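Local coordinates for protein soluble lytic murein transglycosylase (Escherichia coli, PDB 1QSA) that probably cleaves the glycosidic bonds between N-acetylmuramic acid and N-acetylglucosamine in peptidoglycan, leaving a 1,6-anhydro bond in the muramic acid residue, at residues A121-W129 / L142-Q152; N232-L240 / I251-L262. All coordinates share one frame; numbering follows the deposited sequence. Where two conformers were deposited one is given.

Contact 1: A121-W129 / L142-Q152; sequences AWQGAKELW and LFSVWRASGKQ. With SO4 (sulfate ion), chain M.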
loop_
_atom_site.group_PDB
_atom_site.type_symbol
_atom_site.label_atom_id
_atom_site.label_comp_id
_atom_site.label_asym_id
_atom_site.label_seq_id
_atom_site.Cartn_x
_atom_site.Cartn_y
_atom_site.Cartn_z
ATOM N N ALA A 121 17.383 24.659 16.067
ATOM C CA ALA A 121 16.233 23.961 16.641
ATOM C C ALA A 121 14.942 24.396 15.937
ATOM O O ALA A 121 14.101 23.556 15.619
ATOM C CB ALA A 121 16.136 24.243 18.129
ATOM N N TRP A 122 14.808 25.697 15.670
ATOM C CA TRP A 122 13.610 26.230 15.016
ATOM C C TRP A 122 13.499 25.810 13.550
ATOM O O TRP A 122 12.384 25.604 13.047
ATOM C CB TRP A 122 13.553 27.755 15.151
ATOM C CG TRP A 122 13.655 28.284 16.566
ATOM C CD1 TRP A 122 14.070 29.541 16.930
ATOM C CD2 TRP A 122 13.373 27.589 17.799
ATOM N NE1 TRP A 122 14.062 29.669 18.292
ATOM C CE2 TRP A 122 13.643 28.490 18.855
ATOM C CE3 TRP A 122 12.925 26.296 18.114
ATOM C CZ2 TRP A 122 13.485 28.141 20.202
ATOM C CZ3 TRP A 122 12.769 25.949 19.458
ATOM C CH2 TRP A 122 13.047 26.870 20.486
ATOM N N GLN A 123 14.636 25.689 12.870
ATOM C CA GLN A 123 14.653 25.236 11.481
ATOM C C GLN A 123 14.114 23.807 11.455
ATOM O O GLN A 123 13.279 23.470 10.623
ATOM C CB GLN A 123 16.073 25.256 10.910
ATOM C CG GLN A 123 16.673 26.647 10.785
ATOM C CD GLN A 123 18.208 26.653 10.730
ATOM O OE1 GLN A 123 18.862 25.604 10.788
ATOM N NE2 GLN A 123 18.785 27.850 10.643
ATOM N N GLY A 124 14.571 22.984 12.398
ATOM C CA GLY A 124 14.115 21.600 12.460
ATOM C C GLY A 124 12.660 21.506 12.851
ATOM O O GLY A 124 11.888 20.736 12.253
ATOM N N ALA A 125 12.286 22.285 13.862
ATOM C CA ALA A 125 10.906 22.318 14.344
ATOM C C ALA A 125 9.936 22.672 13.220
ATOM O O ALA A 125 8.929 21.990 13.037
ATOM C CB ALA A 125 10.763 23.316 15.490
ATOM N N LYS A 126 10.273 23.695 12.437
ATOM C CA LYS A 126 9.404 24.133 11.342
ATOM C C LYS A 126 9.170 23.024 10.315
ATOM O O LYS A 126 8.048 22.828 9.845
ATOM C CB LYS A 126 9.979 25.382 10.663
ATOM C CG LYS A 126 9.041 25.972 9.625
ATOM C CD LYS A 126 9.628 27.224 8.994
ATOM C CE LYS A 126 8.655 27.805 7.971
ATOM N NZ LYS A 126 9.223 28.990 7.271
ATOM N N GLU A 127 10.224 22.285 9.994
ATOM C CA GLU A 127 10.129 21.190 9.039
ATOM C C GLU A 127 9.218 20.068 9.574
ATOM O O GLU A 127 8.441 19.480 8.827
ATOM C CB GLU A 127 11.523 20.648 8.737
ATOM C CG GLU A 127 11.559 19.601 7.638
ATOM C CD GLU A 127 12.975 19.224 7.238
ATOM O OE1 GLU A 127 13.865 20.109 7.256
ATOM O OE2 GLU A 127 13.198 18.040 6.902
ATOM N N LEU A 128 9.323 19.793 10.869
ATOM C CA LEU A 128 8.521 18.759 11.524
ATOM C C LEU A 128 7.063 19.211 11.705
ATOM O O LEU A 128 6.140 18.395 11.774
ATOM C CB LEU A 128 9.142 18.418 12.893
ATOM C CG LEU A 128 10.464 17.629 12.880
ATOM C CD1 LEU A 128 11.183 17.721 14.233
ATOM C CD2 LEU A 128 10.191 16.175 12.495
ATOM N N TRP A 129 6.874 20.522 11.787
ATOM C CA TRP A 129 5.566 21.121 11.995
ATOM C C TRP A 129 4.683 21.143 10.758
ATOM O O TRP A 129 3.480 20.924 10.850
ATOM C CB TRP A 129 5.764 22.561 12.487
ATOM C CG TRP A 129 4.513 23.382 12.649
ATOM C CD1 TRP A 129 4.009 24.313 11.768
ATOM C CD2 TRP A 129 3.655 23.409 13.796
ATOM N NE1 TRP A 129 2.898 24.915 12.308
ATOM C CE2 TRP A 129 2.654 24.383 13.548
ATOM C CE3 TRP A 129 3.634 22.710 15.013
ATOM C CZ2 TRP A 129 1.646 24.672 14.470
ATOM C CZ3 TRP A 129 2.628 22.995 15.935
ATOM C CH2 TRP A 129 1.645 23.972 15.654
ATOM N N LEU A 142 8.992 20.395 21.792
ATOM C CA LEU A 142 9.746 21.165 20.805
ATOM C C LEU A 142 8.878 22.272 20.201
ATOM O O LEU A 142 9.319 23.410 20.091
ATOM C CB LEU A 142 10.278 20.257 19.684
ATOM C CG LEU A 142 10.978 20.979 18.518
ATOM C CD1 LEU A 142 12.259 21.722 18.971
ATOM C CD2 LEU A 142 11.298 19.964 17.417
ATOM N N PHE A 143 7.651 21.924 19.804
ATOM C CA PHE A 143 6.740 22.900 19.226
ATOM C C PHE A 143 6.397 23.966 20.269
ATOM O O PHE A 143 6.196 25.127 19.930
ATOM C CB PHE A 143 5.452 22.218 18.722
ATOM C CG PHE A 143 5.666 21.264 17.578
ATOM C CD1 PHE A 143 6.729 21.434 16.690
ATOM C CD2 PHE A 143 4.777 20.199 17.370
ATOM C CE1 PHE A 143 6.914 20.566 15.605
ATOM C CE2 PHE A 143 4.945 19.325 16.291
ATOM C CZ PHE A 143 6.009 19.503 15.407
ATOM N N SER A 144 6.312 23.550 21.532
ATOM C CA SER A 144 6.000 24.456 22.639
ATOM C C SER A 144 7.096 25.503 22.839
ATOM O O SER A 144 6.803 26.702 22.886
ATOM C CB SER A 144 5.789 23.664 23.930
ATOM O OG SER A 144 5.388 24.528 24.975
ATOM N N VAL A 145 8.356 25.076 22.944
ATOM C CA VAL A 145 9.444 26.048 23.138
ATOM C C VAL A 145 9.655 26.909 21.896
ATOM O O VAL A 145 10.011 28.092 22.003
ATOM C CB VAL A 145 10.793 25.391 23.611
ATOM C CG1 VAL A 145 10.603 24.727 24.977
ATOM C CG2 VAL A 145 11.329 24.392 22.587
ATOM N N TRP A 146 9.396 26.333 20.721
ATOM C CA TRP A 146 9.535 27.047 19.457
ATOM C C TRP A 146 8.571 28.226 19.457
ATOM O O TRP A 146 8.965 29.361 19.174
ATOM C CB TRP A 146 9.238 26.107 18.284
ATOM C CG TRP A 146 9.217 26.740 16.918
ATOM C CD1 TRP A 146 10.003 27.764 16.454
ATOM C CD2 TRP A 146 8.368 26.362 15.826
ATOM N NE1 TRP A 146 9.696 28.040 15.142
ATOM C CE2 TRP A 146 8.697 27.194 14.732
ATOM C CE3 TRP A 146 7.364 25.394 15.668
ATOM C CZ2 TRP A 146 8.059 27.086 13.490
ATOM C CZ3 TRP A 146 6.730 25.288 14.436
ATOM C CH2 TRP A 146 7.084 26.131 13.361
ATOM N N ARG A 147 7.318 27.963 19.810
ATOM C CA ARG A 147 6.320 29.020 19.866
ATOM C C ARG A 147 6.658 30.035 20.975
ATOM O O ARG A 147 6.523 31.240 20.783
ATOM C CB ARG A 147 4.923 28.430 20.095
ATOM C CG ARG A 147 3.816 29.480 20.171
ATOM C CD ARG A 147 2.447 28.824 20.265
ATOM N NE ARG A 147 1.377 29.823 20.320
ATOM C CZ ARG A 147 0.079 29.537 20.291
ATOM N NH1 ARG A 147 -0.341 28.279 20.184
ATOM N NH2 ARG A 147 -0.812 30.521 20.357
ATOM N N ALA A 148 7.138 29.547 22.113
ATOM C CA ALA A 148 7.484 30.415 23.235
ATOM C C ALA A 148 8.637 31.375 22.930
ATOM O O ALA A 148 8.744 32.426 23.562
ATOM C CB ALA A 148 7.810 29.580 24.470
ATOM N N SER A 149 9.464 31.029 21.946
ATOM C CA SER A 149 10.616 31.847 21.562
ATOM C C SER A 149 10.252 33.110 20.789
ATOM O O SER A 149 11.075 34.019 20.667
ATOM C CB SER A 149 11.564 31.037 20.682
ATOM O OG SER A 149 11.033 30.927 19.372
ATOM N N GLY A 150 9.053 33.120 20.203
ATOM C CA GLY A 150 8.603 34.248 19.411
ATOM C C GLY A 150 9.030 34.101 17.963
ATOM O O GLY A 150 8.727 34.958 17.129
ATOM N N LYS A 151 9.727 33.007 17.654
ATOM C CA LYS A 151 10.223 32.778 16.299
ATOM C C LYS A 151 9.294 31.969 15.402
ATOM O O LYS A 151 9.628 31.709 14.246
ATOM C CB LYS A 151 11.604 32.115 16.333
ATOM C CG LYS A 151 12.696 32.900 17.089
ATOM C CD LYS A 151 12.903 34.290 16.524
ATOM C CE LYS A 151 14.254 34.867 16.975
ATOM N NZ LYS A 151 14.423 34.789 18.449
ATOM N N GLN A 152 8.152 31.547 15.932
ATOM C CA GLN A 152 7.193 30.789 15.129
ATOM C C GLN A 152 6.307 31.763 14.347
ATOM O O GLN A 152 5.495 32.471 14.938
ATOM C CB GLN A 152 6.323 29.896 16.017
ATOM C CG GLN A 152 5.293 29.067 15.242
ATOM C CD GLN A 152 4.353 28.317 16.160
ATOM O OE1 GLN A 152 3.555 28.922 16.876
ATOM N NE2 GLN A 152 4.451 26.989 16.154
HETATM S S SO4 M . -0.095 34.405 21.100
HETATM O O1 SO4 M . 0.290 34.913 19.769
HETATM O O2 SO4 M . -1.559 34.479 21.257
HETATM O O3 SO4 M . 0.359 33.006 21.253
HETATM O O4 SO4 M . 0.541 35.235 22.146
HETATM O O HOH W 1 15.192 32.120 19.735
#
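Trp-129 stands between Trp-146 and Phe-143 of the other segment, giving its face to the first and its edge to the second. The six-membered edge of Trp-146 points at the face of Trp-129 with planes at 79°, Trp-146 CZ3 lying 3.4 Å from Trp-129 CG. Trp-129 in turn sets its own edge over the middle of the Phe-143 ring, a second, similarly steep edge-to-face pair in which Trp-129 CE3 lies 3.6 Å from Phe-143 CG. Trp-122 meets Trp-146 differently: the two five-membered rings lie obliquely, and Trp-146 CA makes a CH-pi contact, 3.7 Å from the centroid of the six-membered ring of Trp-122.

These rings fill the crossing, at -120°, of segments 121-129 and 142-148, which belong to consecutive helices of the alpha-superhelix, 118-129 and 138-148. Small Ala-125 suits the middle: its CB lies over the pyrrole face of Trp-146 and 3.8 Å from Leu-142 CG. Trp-146 and Leu-142 are both knobs in holes of helix 118-129. With CG anti to the backbone N (chi1 174°), the Trp-146 indole lies between Ala-125 on one face and Gln-152 CG on the other.

No hydrogen bond runs directly between the segments; one water bridges them, accepting from Trp-122 NE1 and Lys-151 NZ. Ser-149 OG donates to Trp-146 O; it also accepts from Lys-151 N at 3.0 Å, which makes an ST turn. The buried Trp-129 NE1 is satisfied from outside the pair, by Ala-156 O of helix 154-166.

Contact 2: N232-L240 / I251-L262; sequences NARLMIPSL and IQELRDIVAWRL
Helices 232-240 and 251-260 run nearly antiparallel, their axes 170° apart in direction and 9.5 Å apart at closest approach, with Arg-234 beside Val-258 and Ile-237 beside Leu-254. No hydrogen bond crosses; apolar branches do the joining. Ile-237 is the knob, set in a hole formed by Ile-251, Leu-254, Arg-255 and Val-258. Its CG1 stands anti to the carbonyl carbon (chi1 -65°), which brings CD1 against the backbone of the second helix, 3.8 Å from Leu-254 O, while CG2 turns to Ile-251. A beta-branched chain with one long arm can thus touch both ends of the hole. The side chains of Leu-254 and Leu-240 cross at about a right angle, with Leu-254 CD1 3.8 Å from Leu-240 CD2.

Val-258 divides its two methyls: CG2 lies 3.8 Å from Ala-233 CB and 4.1 Å from Ile-237 CD1, and CG1 lies 3.7 Å from Arg-234 CB. Its short fork suits the place where the CA atoms of Arg-234 and Val-258 are only 6.0 Å apart. Cutting Val-258 back to an alanine would probably open a gap beside Ala-233 and Arg-234 and leave the end of Ile-237 with less to rest on. Arg-234 lends its aliphatic stem, CB and CG to Val-258 and CD to Leu-262; its guanidinium pairs with Glu-231 and makes a cation-pi contact with Trp-274.

Trp-274 also covers Ile-237 and Val-258. Helix-to-next-helix packing of this kind, with the following helix 269-280 laid over it, is consistent with the alpha-superhelix of this protein.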
loop_
_atom_site.group_PDB
_atom_site.type_symbol
_atom_site.label_atom_id
_atom_site.label_comp_id
_atom_site.label_asym_id
_atom_site.label_seq_id
_atom_site.Cartn_x
_atom_site.Cartn_y
_atom_site.Cartn_z
ATOM N N ASN A 232 -27.568 17.918 -1.174
ATOM C CA ASN A 232 -27.417 19.071 -0.290
ATOM C C ASN A 232 -26.218 19.890 -0.780
ATOM O O ASN A 232 -26.285 21.114 -0.891
ATOM C CB ASN A 232 -27.196 18.601 1.152
ATOM C CG ASN A 232 -27.094 19.751 2.134
ATOM O OD1 ASN A 232 -26.250 19.742 3.025
ATOM N ND2 ASN A 232 -27.956 20.748 1.978
ATOM N N ALA A 233 -25.138 19.202 -1.140
ATOM C CA ALA A 233 -23.941 19.876 -1.631
ATOM C C ALA A 233 -24.167 20.523 -3.004
ATOM O O ALA A 233 -23.734 21.649 -3.254
ATOM C CB ALA A 233 -22.776 18.885 -1.700
ATOM N N ARG A 234 -24.850 19.813 -3.898
ATOM C CA ARG A 234 -25.106 20.345 -5.240
ATOM C C ARG A 234 -25.881 21.658 -5.169
ATOM O O ARG A 234 -25.528 22.632 -5.827
ATOM C CB ARG A 234 -25.891 19.321 -6.073
ATOM C CG ARG A 234 -26.055 19.691 -7.542
ATOM C CD ARG A 234 -26.878 18.649 -8.293
ATOM N NE ARG A 234 -28.292 18.742 -7.944
ATOM C CZ ARG A 234 -29.164 19.511 -8.587
ATOM N NH1 ARG A 234 -28.774 20.235 -9.627
ATOM N NH2 ARG A 234 -30.431 19.547 -8.199
ATOM N N LEU A 235 -26.899 21.686 -4.311
ATOM C CA LEU A 235 -27.756 22.860 -4.141
ATOM C C LEU A 235 -27.085 24.037 -3.440
ATOM O O LEU A 235 -27.513 25.185 -3.588
ATOM C CB LEU A 235 -29.023 22.467 -3.386
ATOM C CG LEU A 235 -29.966 21.528 -4.135
ATOM C CD1 LEU A 235 -31.109 21.135 -3.223
ATOM C CD2 LEU A 235 -30.477 22.193 -5.406
ATOM N N MET A 236 -26.020 23.750 -2.696
ATOM C CA MET A 236 -25.285 24.773 -1.958
ATOM C C MET A 236 -24.262 25.571 -2.771
ATOM O O MET A 236 -23.849 26.659 -2.352
ATOM C CB MET A 236 -24.558 24.116 -0.781
ATOM C CG MET A 236 -23.865 25.090 0.148
ATOM S SD MET A 236 -22.771 24.248 1.309
ATOM C CE MET A 236 -23.908 23.151 2.128
ATOM N N ILE A 237 -23.853 25.053 -3.927
ATOM C CA ILE A 237 -22.833 25.724 -4.713
ATOM C C ILE A 237 -23.053 27.218 -4.977
ATOM O O ILE A 237 -22.140 28.020 -4.765
ATOM C CB ILE A 237 -22.491 24.952 -6.014
ATOM C CG1 ILE A 237 -21.865 23.600 -5.663
ATOM C CG2 ILE A 237 -21.529 25.762 -6.880
ATOM C CD1 ILE A 237 -21.485 22.747 -6.875
ATOM N N PRO A 238 -24.257 27.620 -5.430
ATOM C CA PRO A 238 -24.437 29.057 -5.673
ATOM C C PRO A 238 -24.208 29.918 -4.429
ATOM O O PRO A 238 -23.501 30.927 -4.497
ATOM C CB PRO A 238 -25.880 29.150 -6.181
ATOM C CG PRO A 238 -26.067 27.850 -6.899
ATOM C CD PRO A 238 -25.390 26.843 -5.967
ATOM N N SER A 239 -24.774 29.504 -3.297
ATOM C CA SER A 239 -24.627 30.244 -2.046
ATOM C C SER A 239 -23.177 30.301 -1.577
ATOM O O SER A 239 -22.719 31.338 -1.091
ATOM C CB SER A 239 -25.485 29.626 -0.948
ATOM O OG SER A 239 -26.862 29.845 -1.194
ATOM N N LEU A 240 -22.459 29.187 -1.714
ATOM C CA LEU A 240 -21.056 29.134 -1.301
ATOM C C LEU A 240 -20.184 30.001 -2.210
ATOM O O LEU A 240 -19.329 30.748 -1.734
ATOM C CB LEU A 240 -20.555 27.683 -1.291
ATOM C CG LEU A 240 -19.155 27.428 -0.722
ATOM C CD1 LEU A 240 -19.005 28.049 0.668
ATOM C CD2 LEU A 240 -18.918 25.924 -0.669
ATOM N N ILE A 251 -15.069 27.430 -8.394
ATOM C CA ILE A 251 -16.436 26.946 -8.566
ATOM C C ILE A 251 -16.411 25.578 -9.258
ATOM O O ILE A 251 -17.152 24.663 -8.868
ATOM C CB ILE A 251 -17.299 27.943 -9.381
ATOM C CG1 ILE A 251 -17.417 29.274 -8.627
ATOM C CG2 ILE A 251 -18.695 27.369 -9.621
ATOM C CD1 ILE A 251 -18.119 30.397 -9.419
ATOM N N GLN A 252 -15.530 25.416 -10.242
ATOM C CA GLN A 252 -15.434 24.134 -10.944
ATOM C C GLN A 252 -14.958 23.033 -10.003
ATOM O O GLN A 252 -15.384 21.889 -10.137
ATOM C CB GLN A 252 -14.525 24.213 -12.177
ATOM C CG GLN A 252 -14.546 22.929 -13.057
ATOM C CD GLN A 252 -15.952 22.520 -13.520
ATOM O OE1 GLN A 252 -16.782 23.365 -13.863
ATOM N NE2 GLN A 252 -16.215 21.210 -13.538
ATOM N N GLU A 253 -14.085 23.370 -9.051
ATOM C CA GLU A 253 -13.620 22.367 -8.097
ATOM C C GLU A 253 -14.821 21.883 -7.299
ATOM O O GLU A 253 -14.955 20.684 -7.022
ATOM C CB GLU A 253 -12.556 22.907 -7.126
ATOM C CG GLU A 253 -12.139 21.814 -6.117
ATOM C CD GLU A 253 -11.199 22.263 -4.999
ATOM O OE1 GLU A 253 -11.122 23.469 -4.705
ATOM O OE2 GLU A 253 -10.557 21.375 -4.388
ATOM N N LEU A 254 -15.708 22.809 -6.933
ATOM C CA LEU A 254 -16.895 22.428 -6.177
ATOM C C LEU A 254 -17.787 21.516 -7.034
ATOM O O LEU A 254 -18.356 20.552 -6.529
ATOM C CB LEU A 254 -17.691 23.656 -5.729
ATOM C CG LEU A 254 -16.988 24.646 -4.799
ATOM C CD1 LEU A 254 -18.013 25.667 -4.331
ATOM C CD2 LEU A 254 -16.367 23.922 -3.590
ATOM N N ARG A 255 -17.910 21.840 -8.321
ATOM C CA ARG A 255 -18.721 21.022 -9.229
ATOM C C ARG A 255 -18.137 19.618 -9.323
ATOM O O ARG A 255 -18.879 18.642 -9.275
ATOM C CB ARG A 255 -18.774 21.632 -10.629
ATOM C CG ARG A 255 -19.647 22.863 -10.742
ATOM C CD ARG A 255 -19.932 23.176 -12.205
ATOM N NE ARG A 255 -20.520 24.504 -12.344
ATOM C CZ ARG A 255 -19.845 25.576 -12.743
ATOM N NH1 ARG A 255 -18.564 25.478 -13.075
ATOM N NH2 ARG A 255 -20.455 26.747 -12.820
ATOM N N ASP A 256 -16.807 19.527 -9.429
ATOM C CA ASP A 256 -16.112 18.234 -9.522
ATOM C C ASP A 256 -16.396 17.377 -8.293
ATOM O O ASP A 256 -16.641 16.173 -8.399
ATOM C CB ASP A 256 -14.588 18.426 -9.640
ATOM C CG ASP A 256 -14.143 18.969 -10.990
ATOM O OD1 ASP A 256 -14.965 19.139 -11.911
ATOM O OD2 ASP A 256 -12.935 19.234 -11.131
ATOM N N ILE A 257 -16.321 18.007 -7.120
ATOM C CA ILE A 257 -16.563 17.330 -5.851
ATOM C C ILE A 257 -17.947 16.672 -5.826
ATOM O O ILE A 257 -18.081 15.501 -5.457
ATOM C CB ILE A 257 -16.402 18.325 -4.682
ATOM C CG1 ILE A 257 -14.914 18.629 -4.477
ATOM C CG2 ILE A 257 -17.046 17.790 -3.403
ATOM C CD1 ILE A 257 -14.657 19.847 -3.620
ATOM N N VAL A 258 -18.963 17.409 -6.268
ATOM C CA VAL A 258 -20.325 16.885 -6.287
ATOM C C VAL A 258 -20.500 15.796 -7.344
ATOM O O VAL A 258 -21.104 14.755 -7.069
ATOM C CB VAL A 258 -21.346 18.021 -6.493
ATOM C CG1 VAL A 258 -22.752 17.453 -6.714
ATOM C CG2 VAL A 258 -21.349 18.926 -5.274
ATOM N N ALA A 259 -19.929 16.017 -8.527
ATOM C CA ALA A 259 -20.027 15.058 -9.632
ATOM C C ALA A 259 -19.518 13.677 -9.234
ATOM O O ALA A 259 -20.077 12.663 -9.653
ATOM C CB ALA A 259 -19.286 15.576 -10.858
ATOM N N TRP A 260 -18.449 13.637 -8.436
ATOM C CA TRP A 260 -17.889 12.381 -7.948
ATOM C C TRP A 260 -18.902 11.594 -7.136
ATOM O O TRP A 260 -18.830 10.365 -7.059
ATOM C CB TRP A 260 -16.694 12.649 -7.024
ATOM C CG TRP A 260 -15.382 12.658 -7.711
ATOM C CD1 TRP A 260 -14.602 13.742 -7.975
ATOM C CD2 TRP A 260 -14.684 11.520 -8.232
ATOM N NE1 TRP A 260 -13.457 13.352 -8.636
ATOM C CE2 TRP A 260 -13.483 11.995 -8.805
ATOM C CE3 TRP A 260 -14.955 10.149 -8.266
ATOM C CZ2 TRP A 260 -12.554 11.145 -9.406
ATOM C CZ3 TRP A 260 -14.024 9.297 -8.868
ATOM C CH2 TRP A 260 -12.842 9.805 -9.429
ATOM N N ARG A 261 -19.797 12.319 -6.465
ATOM C CA ARG A 261 -20.802 11.705 -5.608
ATOM C C ARG A 261 -22.125 11.405 -6.315
ATOM O O ARG A 261 -23.076 10.964 -5.680
ATOM C CB ARG A 261 -21.063 12.574 -4.367
ATOM C CG ARG A 261 -19.818 13.083 -3.638
ATOM C CD ARG A 261 -18.793 11.990 -3.371
ATOM N NE ARG A 261 -19.330 10.870 -2.611
ATOM C CZ ARG A 261 -18.575 9.985 -1.964
ATOM N NH1 ARG A 261 -17.252 10.114 -1.958
ATOM N NH2 ARG A 261 -19.143 8.988 -1.298
ATOM N N LEU A 262 -22.187 11.663 -7.617
ATOM C CA LEU A 262 -23.404 11.401 -8.392
ATOM C C LEU A 262 -23.148 10.291 -9.411
ATOM O O LEU A 262 -23.733 10.281 -10.490
ATOM C CB LEU A 262 -23.877 12.678 -9.090
ATOM C CG LEU A 262 -24.390 13.780 -8.153
ATOM C CD1 LEU A 262 -24.700 15.047 -8.932
ATOM C CD2 LEU A 262 -25.617 13.289 -7.394
#

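How the contacts relate
Contact 1 and contact 2 come in series: both segments of contact 1, 121-129 and 142-152, precede both segments of contact 2, 232-240 and 251-262, in the chain. Each joins two helices that follow one another directly, 118-129 with 138-148 and 230-243 with 248-260, and the two contacts share no helix. Their centres are about 38 Å apart and their nearest atoms about 21 Å, too far apart to meet. Helices 154-166 to 212-228 come between them in sequence. Both lie far from the chain centre, at about 32 and 30 Å, and away from the predicted catalytic Glu-478, consistent with local neighbour-to-neighbour packing that builds up the alpha-superhelix of this largely helical protein.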